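Local coordinates for protein ferredoxin-NADP reductase (Neisseria gonorrhoeae MIA_2011_03-10, PDB 5TR9) that probably transfers electrons between NADP(H) and ferredoxin or flavodoxin through its bound FAD, as in related ferredoxin-NADP reductases, at residues Gly249-Arg254 against Pro258-Met263; Leu208-Ser213 against Phe242-Asp247; Leu112-Phe117 against Leu136-Gln141. All blocks are in the same frame, centred on the assembly; numbering follows the deposited sequence. Where two conformers were deposited one is given.

Contact 1. Residues Gly249-Arg254 against Pro258-Met263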
loop_
_atom_site.group_PDB
_atom_site.type_symbol
_atom_site.label_atom_id
_atom_site.label_comp_id
_atom_site.label_asym_id
_atom_site.label_seq_id
_atom_site.Cartn_x
_atom_site.Cartn_y
_atom_site.Cartn_z
ATOM N N GLY A 249 -10.376 -21.545 -1.172
ATOM C CA GLY A 249 -11.682 -21.463 -0.546
ATOM C C GLY A 249 -12.139 -20.081 -0.141
ATOM O O GLY A 249 -13.172 -19.966 0.537
ATOM N N TYR A 250 -11.410 -19.038 -0.526
ATOM C CA TYR A 250 -11.757 -17.662 -0.204
ATOM C C TYR A 250 -12.592 -17.053 -1.329
ATOM O O TYR A 250 -12.666 -17.590 -2.438
ATOM C CB TYR A 250 -10.485 -16.842 0.049
ATOM C CG TYR A 250 -9.669 -17.379 1.222
ATOM C CD1 TYR A 250 -9.901 -16.931 2.517
ATOM C CD2 TYR A 250 -8.690 -18.346 1.030
ATOM C CE1 TYR A 250 -9.174 -17.431 3.599
ATOM C CE2 TYR A 250 -7.961 -18.849 2.089
ATOM C CZ TYR A 250 -8.204 -18.389 3.374
ATOM O OH TYR A 250 -7.487 -18.898 4.433
ATOM N N ALA A 251 -13.242 -15.926 -1.025
ATOM C CA ALA A 251 -14.151 -15.284 -1.967
ATOM C C ALA A 251 -14.004 -13.773 -1.870
ATOM O O ALA A 251 -13.519 -13.236 -0.874
ATOM C CB ALA A 251 -15.612 -15.681 -1.710
ATOM N N MET A 252 -14.419 -13.093 -2.936
ATOM C CA MET A 252 -14.336 -11.642 -2.953
ATOM C C MET A 252 -15.369 -11.021 -2.009
ATOM O O MET A 252 -16.511 -11.483 -1.895
ATOM C CB MET A 252 -14.535 -11.125 -4.384
ATOM C CG MET A 252 -14.251 -9.644 -4.578
ATOM S SD MET A 252 -14.858 -9.026 -6.174
ATOM C CE MET A 252 -13.831 -9.951 -7.311
ATOM N N HIS A 253 -14.950 -9.959 -1.328
ATOM C CA HIS A 253 -15.911 -9.108 -0.643
ATOM C C HIS A 253 -16.699 -8.327 -1.688
ATOM O O HIS A 253 -16.108 -7.748 -2.603
ATOM C CB HIS A 253 -15.187 -8.145 0.290
ATOM C CG HIS A 253 -16.092 -7.154 0.947
ATOM N ND1 HIS A 253 -16.815 -7.450 2.081
ATOM C CD2 HIS A 253 -16.416 -5.881 0.616
ATOM C CE1 HIS A 253 -17.530 -6.398 2.433
ATOM N NE2 HIS A 253 -17.313 -5.434 1.557
ATOM N N ARG A 254 -18.029 -8.322 -1.567
ATOM C CA ARG A 254 -18.914 -7.575 -2.457
ATOM C C ARG A 254 -19.948 -6.840 -1.612
ATOM O O ARG A 254 -19.987 -6.991 -0.391
ATOM C CB ARG A 254 -19.597 -8.497 -3.478
ATOM C CG ARG A 254 -18.694 -8.910 -4.626
ATOM C CD ARG A 254 -19.464 -9.811 -5.583
ATOM N NE ARG A 254 -18.829 -9.886 -6.899
ATOM C CZ ARG A 254 -17.937 -10.806 -7.242
ATOM N NH1 ARG A 254 -17.583 -11.736 -6.371
ATOM N NH2 ARG A 254 -17.417 -10.806 -8.461
ATOM N N PRO A 258 -20.072 -10.951 2.398
ATOM C CA PRO A 258 -18.947 -10.610 3.294
ATOM C C PRO A 258 -17.601 -10.965 2.688
ATOM O O PRO A 258 -16.722 -10.099 2.562
ATOM C CB PRO A 258 -19.258 -11.414 4.564
ATOM C CG PRO A 258 -20.763 -11.518 4.564
ATOM C CD PRO A 258 -21.119 -11.720 3.092
ATOM N N GLY A 259 -17.431 -12.203 2.274
ATOM C CA GLY A 259 -16.218 -12.568 1.576
ATOM C C GLY A 259 -14.994 -12.436 2.463
ATOM O O GLY A 259 -15.064 -12.201 3.670
ATOM N N GLN A 260 -13.843 -12.620 1.827
ATOM C CA GLN A 260 -12.593 -12.547 2.561
ATOM C C GLN A 260 -11.503 -11.797 1.805
ATOM O O GLN A 260 -10.362 -11.790 2.272
ATOM C CB GLN A 260 -12.081 -13.964 2.913
ATOM C CG GLN A 260 -13.049 -14.830 3.753
ATOM C CD GLN A 260 -14.112 -15.534 2.911
ATOM O OE1 GLN A 260 -13.902 -15.820 1.733
ATOM N NE2 GLN A 260 -15.265 -15.801 3.513
ATOM N N ILE A 261 -11.792 -11.186 0.652
ATOM C CA ILE A 261 -10.744 -10.579 -0.168
ATOM C C ILE A 261 -11.168 -9.194 -0.640
ATOM O O ILE A 261 -12.253 -9.030 -1.210
ATOM C CB ILE A 261 -10.412 -11.450 -1.394
ATOM C CG1 ILE A 261 -10.080 -12.887 -0.993
ATOM C CG2 ILE A 261 -9.262 -10.842 -2.175
ATOM C CD1 ILE A 261 -10.016 -13.813 -2.198
ATOM N N MET A 262 -10.289 -8.210 -0.446
ATOM C CA MET A 262 -10.353 -6.920 -1.125
ATOM C C MET A 262 -9.071 -6.748 -1.923
ATOM O O MET A 262 -7.997 -7.131 -1.455
ATOM C CB MET A 262 -10.475 -5.756 -0.145
ATOM C CG MET A 262 -11.717 -5.781 0.695
ATOM S SD MET A 262 -11.616 -4.506 1.962
ATOM C CE MET A 262 -13.117 -4.882 2.863
ATOM N N MET A 263 -9.171 -6.149 -3.110
ATOM C CA MET A 263 -7.980 -6.022 -3.942
ATOM C C MET A 263 -8.034 -4.750 -4.782
ATOM O O MET A 263 -9.111 -4.245 -5.123
ATOM C CB MET A 263 -7.818 -7.249 -4.840
ATOM C CG MET A 263 -8.955 -7.477 -5.780
ATOM S SD MET A 263 -8.751 -9.091 -6.572
ATOM C CE MET A 263 -10.153 -9.099 -7.677
HETATM O O HOH W 1 -15.265 -18.390 1.123
#
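The side-chain oxygen OE1 of Q260 is gripped twice. It accepts the backbone N-H of A251, with N to OE1 at 2.8 Å and the donor approaching the oxygen almost end-on, although the N-H...O angle is only 134°. A water that also donates to the carbonyl O of G249 gives OE1 its second bond. The bend of the glutamine at chi2 (83°) turns the amide oxygen to the N-H of A251, while its CB lies 3.7 Å from CD1 of Y250, at the ring edge and in the ring plane. A long, flexible amide suits this place, because it can reach the N-H of A251.

The backbones then meet directly. Q260 N donates to A251 O and H253 N to I261 O, so that the residues on either side of M252 are both bonded to the other segment; M252 itself pairs with I261 in a single beta bridge. H253 adds the shortest direct bond between the segments, ND1 to P258 O at 2.7 Å, with the oxygen lying near the plane of the imidazole; its CG stands anti to the backbone N (chi1 175°), which carries the imidazole along the turn to that oxygen. One ring face receives the methyl CE of M262, 4.2 Å from the ring centroid, a CH-pi contact. G259, at positive phi, sets its CA close against the carbonyl oxygens of A251 and M252, where a residue without a side chain fits.

Apolar groups fill the rest: CB of Y250 meets CD1 of I261 at 3.8 Å, and Y250 stands edge-to-face with F229. A Schellman motif at G249 ends helix 235-247, and the bridged loop that follows leads into 261-265, the edge strand of the parallel sheet in the NAD-binding domain.

Contact 2. Residues Leu208-Ser213 against Phe242-Asp247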
loop_
_atom_site.group_PDB
_atom_site.type_symbol
_atom_site.label_atom_id
_atom_site.label_comp_id
_atom_site.label_asym_id
_atom_site.label_seq_id
_atom_site.Cartn_x
_atom_site.Cartn_y
_atom_site.Cartn_z
ATOM N N LEU A 208 3.967 -18.714 -2.054
ATOM C CA LEU A 208 4.086 -18.746 -0.596
ATOM C C LEU A 208 2.749 -18.959 0.099
ATOM O O LEU A 208 2.729 -19.418 1.250
ATOM C CB LEU A 208 4.724 -17.456 -0.094
ATOM C CG LEU A 208 6.126 -17.156 -0.628
ATOM C CD1 LEU A 208 6.485 -15.715 -0.307
ATOM C CD2 LEU A 208 7.160 -18.129 -0.047
ATOM N N LEU A 209 1.637 -18.622 -0.557
ATOM C CA LEU A 209 0.332 -19.012 -0.036
ATOM C C LEU A 209 0.078 -20.495 -0.259
ATOM O O LEU A 209 -0.374 -21.205 0.650
ATOM C CB LEU A 209 -0.764 -18.181 -0.702
ATOM C CG LEU A 209 -0.826 -16.709 -0.320
ATOM C CD1 LEU A 209 -1.750 -15.951 -1.275
ATOM C CD2 LEU A 209 -1.281 -16.533 1.135
ATOM N N LYS A 210 0.373 -20.981 -1.469
ATOM C CA LYS A 210 0.137 -22.384 -1.799
ATOM C C LYS A 210 0.893 -23.321 -0.865
ATOM O O LYS A 210 0.351 -24.345 -0.436
ATOM C CB LYS A 210 0.549 -22.665 -3.243
ATOM C CG LYS A 210 -0.297 -22.013 -4.317
ATOM C CD LYS A 210 0.203 -22.464 -5.690
ATOM C CE LYS A 210 -0.487 -21.740 -6.835
ATOM N NZ LYS A 210 0.006 -20.347 -6.987
ATOM N N ASN A 211 2.151 -23.010 -0.561
ATOM C CA ASN A 211 2.998 -23.924 0.195
ATOM C C ASN A 211 2.959 -23.663 1.700
ATOM O O ASN A 211 3.765 -24.243 2.438
ATOM C CB ASN A 211 4.450 -23.887 -0.332
ATOM C CG ASN A 211 5.201 -22.580 -0.014
ATOM O OD1 ASN A 211 4.762 -21.764 0.788
ATOM N ND2 ASN A 211 6.364 -22.400 -0.650
ATOM N N ASN A 212 2.053 -22.794 2.155
ATOM C CA ASN A 212 1.820 -22.496 3.567
ATOM C C ASN A 212 2.973 -21.756 4.231
ATOM O O ASN A 212 3.018 -21.670 5.459
ATOM C CB ASN A 212 1.493 -23.770 4.352
ATOM C CG ASN A 212 0.220 -24.413 3.876
ATOM O OD1 ASN A 212 -0.855 -23.829 3.988
ATOM N ND2 ASN A 212 0.330 -25.612 3.319
ATOM N N SER A 213 3.896 -21.184 3.457
ATOM C CA SER A 213 5.007 -20.462 4.071
ATOM C C SER A 213 4.550 -19.172 4.746
ATOM O O SER A 213 5.114 -18.784 5.773
ATOM C CB SER A 213 6.090 -20.156 3.036
ATOM O OG SER A 213 6.887 -21.307 2.794
ATOM N N PHE A 242 -5.247 -13.494 -6.156
ATOM C CA PHE A 242 -6.699 -13.682 -6.082
ATOM C C PHE A 242 -7.094 -15.088 -6.518
ATOM O O PHE A 242 -7.848 -15.783 -5.820
ATOM C CB PHE A 242 -7.389 -12.629 -6.952
ATOM C CG PHE A 242 -8.877 -12.814 -7.073
ATOM C CD1 PHE A 242 -9.697 -12.661 -5.976
ATOM C CD2 PHE A 242 -9.453 -13.115 -8.294
ATOM C CE1 PHE A 242 -11.066 -12.847 -6.096
ATOM C CE2 PHE A 242 -10.832 -13.282 -8.419
ATOM C CZ PHE A 242 -11.633 -13.137 -7.315
ATOM N N GLN A 243 -6.575 -15.540 -7.663
ATOM C CA GLN A 243 -6.938 -16.862 -8.162
ATOM C C GLN A 243 -6.464 -17.955 -7.217
ATOM O O GLN A 243 -7.156 -18.965 -7.037
ATOM C CB GLN A 243 -6.373 -17.070 -9.563
ATOM C CG GLN A 243 -6.965 -16.090 -10.551
ATOM C CD GLN A 243 -6.547 -16.331 -11.977
ATOM O OE1 GLN A 243 -5.675 -17.169 -12.272
ATOM N NE2 GLN A 243 -7.187 -15.602 -12.896
ATOM N N THR A 244 -5.290 -17.765 -6.602
ATOM C CA THR A 244 -4.782 -18.732 -5.631
ATOM C C THR A 244 -5.681 -18.804 -4.404
ATOM O O THR A 244 -6.020 -19.904 -3.941
ATOM C CB THR A 244 -3.345 -18.368 -5.249
ATOM O OG1 THR A 244 -2.506 -18.555 -6.393
ATOM C CG2 THR A 244 -2.832 -19.255 -4.109
ATOM N N LEU A 245 -6.108 -17.643 -3.888
ATOM C CA LEU A 245 -7.003 -17.630 -2.732
ATOM C C LEU A 245 -8.362 -18.243 -3.068
ATOM O O LEU A 245 -8.938 -18.971 -2.250
ATOM C CB LEU A 245 -7.158 -16.196 -2.204
ATOM C CG LEU A 245 -5.881 -15.629 -1.571
ATOM C CD1 LEU A 245 -6.089 -14.160 -1.222
ATOM C CD2 LEU A 245 -5.514 -16.443 -0.330
ATOM N N LEU A 246 -8.889 -17.985 -4.272
ATOM C CA LEU A 246 -10.114 -18.676 -4.680
ATOM C C LEU A 246 -9.938 -20.190 -4.633
ATOM O O LEU A 246 -10.840 -20.916 -4.196
ATOM C CB LEU A 246 -10.541 -18.248 -6.087
ATOM C CG LEU A 246 -11.048 -16.827 -6.343
ATOM C CD1 LEU A 246 -11.732 -16.750 -7.707
ATOM C CD2 LEU A 246 -11.989 -16.353 -5.256
ATOM N N ASP A 247 -8.777 -20.689 -5.076
ATOM C CA ASP A 247 -8.526 -22.128 -5.051
ATOM C C ASP A 247 -8.478 -22.661 -3.623
ATOM O O ASP A 247 -8.790 -23.836 -3.390
ATOM C CB ASP A 247 -7.207 -22.458 -5.760
ATOM C CG ASP A 247 -7.288 -22.305 -7.272
ATOM O OD1 ASP A 247 -8.403 -22.333 -7.823
ATOM O OD2 ASP A 247 -6.217 -22.173 -7.909
#
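L209 and L245 form the close-packed half of this helix-to-helix contact, CD1 of L209 meeting CD2 of L245 at 3.9 Å, with the two side chains oblique to one another. Leucine suits both places: L245 also lies on F229 and I231 of strand 227-233, while L209 also touches I214 of helix 213-218. CG2 of T244 widens the apolar patch, resting 4.1 Å from CB of L209 and 3.8 Å from CG of K210.

Toward the solvent the contact thins to one lysine. K210 runs its methylenes past T244 at about a right angle, and the bend at its last torsion (chi4 75°) brings NZ within 3.1 Å of OG1 of T244, to which it donates a hydrogen bond. That hydroxyl is also hydrogen-bonded to the carbonyl O of D240, one turn earlier in helix 235-247. With OG1 beside its backbone N and CG2 anti to it, T244 keeps its polar branch on the lysine side and its methyl against helix 205-210. D247 is too distant for a salt bridge, its OD2 standing 6.6 Å from NZ of K210.

The two segments bury a modest 186 Å² between them, and most of their close contacts are between carbon atoms, so the association probably rests on apolar packing, with the exposed ammonium group adding one polar tether at its margin.

Contact 3. Residues Leu112-Phe117 against Leu136-Gln141; sequences LLPERF and LSILEQ
The CG-CD edge of the P114 ring meets the branches of I138 where the loop leading into strand 122-128 touches helix 133-139, the helix that follows this first strand of the parallel NAD-binding sheet. The isoleucine carries the contact with both branches. Its CG1 sits beside the backbone N (chi1 -73°) and an extended chi2 sends CD1 to CD of P114 at 3.8 Å; CG2, anti to the backbone N, reaches CG of the same ring, also at 3.8 Å. The ring's CG-CD edge thus lies across both branches of the beta-branched side chain. Proline suits the start of the 3-10 turn 114-116, since its fixed phi fits the turn, and its compact ring is also packed on M230 and I144.

CD1 of I138 also lies 3.9 Å from the carbonyl O of L112. No direct hydrogen bond crosses the contact. On its polar side, Q141 bends at chi2 (-73°), bringing its amide toward E115, whose carboxylate also has a long, weak ion pair with R147. A water spans the remaining distance: it donates to OE2 of E115 at 2.8 Å and accepts a weak bond from NE2 of Q141 at 3.5 Å.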
loop_
_atom_site.group_PDB
_atom_site.type_symbol
_atom_site.label_atom_id
_atom_site.label_comp_id
_atom_site.label_asym_id
_atom_site.label_seq_id
_atom_site.Cartn_x
_atom_site.Cartn_y
_atom_site.Cartn_z
ATOM N N LEU A 112 -10.098 -0.056 -0.732
ATOM C CA LEU A 112 -9.278 -0.795 0.231
ATOM C C LEU A 112 -9.617 -0.269 1.618
ATOM O O LEU A 112 -8.884 0.517 2.221
ATOM C CB LEU A 112 -7.791 -0.628 -0.047
ATOM C CG LEU A 112 -7.231 -1.303 -1.293
ATOM C CD1 LEU A 112 -5.740 -0.965 -1.363
ATOM C CD2 LEU A 112 -7.459 -2.823 -1.265
ATOM N N LEU A 113 -10.755 -0.731 2.128
ATOM C CA LEU A 113 -11.377 -0.177 3.329
ATOM C C LEU A 113 -11.533 -1.298 4.346
ATOM O O LEU A 113 -12.568 -1.983 4.378
ATOM C CB LEU A 113 -12.717 0.464 2.975
ATOM C CG LEU A 113 -12.591 1.648 2.009
ATOM C CD1 LEU A 113 -13.954 2.114 1.553
ATOM C CD2 LEU A 113 -11.826 2.795 2.670
ATOM N N PRO A 114 -10.534 -1.507 5.212
ATOM C CA PRO A 114 -10.521 -2.725 6.044
ATOM C C PRO A 114 -11.647 -2.807 7.055
ATOM O O PRO A 114 -11.999 -3.921 7.460
ATOM C CB PRO A 114 -9.156 -2.664 6.746
ATOM C CG PRO A 114 -8.729 -1.240 6.644
ATOM C CD PRO A 114 -9.325 -0.685 5.393
ATOM N N GLU A 115 -12.230 -1.683 7.468
ATOM C CA GLU A 115 -13.297 -1.753 8.468
ATOM C C GLU A 115 -14.605 -2.264 7.901
ATOM O O GLU A 115 -15.560 -2.452 8.666
ATOM C CB GLU A 115 -13.472 -0.386 9.117
ATOM C CG GLU A 115 -12.241 -0.083 9.964
ATOM C CD GLU A 115 -12.163 1.321 10.495
ATOM O OE1 GLU A 115 -13.186 2.021 10.622
ATOM O OE2 GLU A 115 -11.022 1.725 10.797
ATOM N N ARG A 116 -14.664 -2.521 6.595
ATOM C CA ARG A 116 -15.774 -3.267 6.019
ATOM C C ARG A 116 -15.700 -4.760 6.324
ATOM O O ARG A 116 -16.691 -5.466 6.123
ATOM C CB ARG A 116 -15.809 -3.039 4.510
ATOM C CG ARG A 116 -16.201 -1.616 4.140
ATOM C CD ARG A 116 -16.162 -1.432 2.634
ATOM N NE ARG A 116 -16.809 -0.186 2.246
ATOM C CZ ARG A 116 -17.040 0.166 0.985
ATOM N NH1 ARG A 116 -16.669 -0.637 -0.008
ATOM N NH2 ARG A 116 -17.638 1.318 0.717
ATOM N N PHE A 117 -14.542 -5.257 6.779
ATOM C CA PHE A 117 -14.411 -6.588 7.355
ATOM C C PHE A 117 -14.809 -6.537 8.834
ATOM O O PHE A 117 -14.560 -5.529 9.512
ATOM C CB PHE A 117 -12.967 -7.077 7.259
ATOM C CG PHE A 117 -12.508 -7.473 5.873
ATOM C CD1 PHE A 117 -13.272 -8.303 5.055
ATOM C CD2 PHE A 117 -11.257 -7.049 5.421
ATOM C CE1 PHE A 117 -12.809 -8.694 3.784
ATOM C CE2 PHE A 117 -10.784 -7.441 4.157
ATOM C CZ PHE A 117 -11.557 -8.253 3.348
ATOM N N LEU A 136 0.348 1.302 4.665
ATOM C CA LEU A 136 1.013 2.153 5.654
ATOM C C LEU A 136 0.015 3.101 6.317
ATOM O O LEU A 136 0.037 3.288 7.544
ATOM C CB LEU A 136 2.158 2.937 5.009
ATOM C CG LEU A 136 3.284 2.067 4.439
ATOM C CD1 LEU A 136 4.337 2.931 3.748
ATOM C CD2 LEU A 136 3.925 1.231 5.532
ATOM N N SER A 137 -0.886 3.700 5.526
ATOM C CA SER A 137 -1.895 4.575 6.110
ATOM C C SER A 137 -2.838 3.793 7.016
ATOM O O SER A 137 -3.196 4.264 8.102
ATOM C CB SER A 137 -2.680 5.284 4.997
ATOM O OG SER A 137 -3.568 6.250 5.541
ATOM N N ILE A 138 -3.243 2.593 6.586
ATOM C CA ILE A 138 -4.107 1.752 7.409
ATOM C C ILE A 138 -3.431 1.418 8.736
ATOM O O ILE A 138 -4.063 1.477 9.799
ATOM C CB ILE A 138 -4.516 0.495 6.626
ATOM C CG1 ILE A 138 -5.532 0.899 5.549
ATOM C CG2 ILE A 138 -5.120 -0.575 7.561
ATOM C CD1 ILE A 138 -5.720 -0.118 4.416
ATOM N N LEU A 139 -2.134 1.093 8.706
ATOM C CA LEU A 139 -1.420 0.786 9.949
ATOM C C LEU A 139 -1.311 1.978 10.885
ATOM O O LEU A 139 -1.050 1.797 12.082
ATOM C CB LEU A 139 -0.020 0.259 9.642
ATOM C CG LEU A 139 -0.038 -1.125 9.008
ATOM C CD1 LEU A 139 1.373 -1.513 8.592
ATOM C CD2 LEU A 139 -0.599 -2.136 9.994
ATOM N N GLU A 140 -1.471 3.196 10.375
ATOM C CA GLU A 140 -1.444 4.365 11.234
ATOM C C GLU A 140 -2.797 4.633 11.902
ATOM O O GLU A 140 -2.881 5.525 12.739
ATOM C CB GLU A 140 -0.941 5.565 10.410
ATOM C CG GLU A 140 0.572 5.425 10.070
ATOM C CD GLU A 140 0.992 5.869 8.653
ATOM O OE1 GLU A 140 0.204 6.522 7.943
ATOM O OE2 GLU A 140 2.136 5.561 8.251
ATOM N N GLN A 141 -3.835 3.862 11.561
ATOM C CA GLN A 141 -5.133 3.989 12.220
ATOM C C GLN A 141 -5.099 3.252 13.550
ATOM O O GLN A 141 -4.957 2.023 13.553
ATOM C CB GLN A 141 -6.231 3.396 11.356
ATOM C CG GLN A 141 -6.511 4.162 10.097
ATOM C CD GLN A 141 -7.227 5.455 10.377
ATOM O OE1 GLN A 141 -6.606 6.506 10.520
ATOM N NE2 GLN A 141 -8.545 5.387 10.479
HETATM O O HOH W 2 -9.052 2.312 8.909
#

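Contact 1 begins in the loop that leaves helix 235-247, the helix that carries one side of contact 2: Y250 N lies 3.0 Å from L245 O, a probable hydrogen bond, and CD1 of I261 packs on CB of L245 at 3.7 Å. Contact 3 touches contact 1 where CG of M262 rests 3.6 Å from CZ of F117. Contacts 2 and 3 do not touch; their nearest atoms are about 9 Å apart. The side chain of L112 in contact 3 is about 8 Å from the bound FAD and that of M263 in contact 1 about 12 Å, while the Q141 side chain is about 5 Å from a magnesium ion.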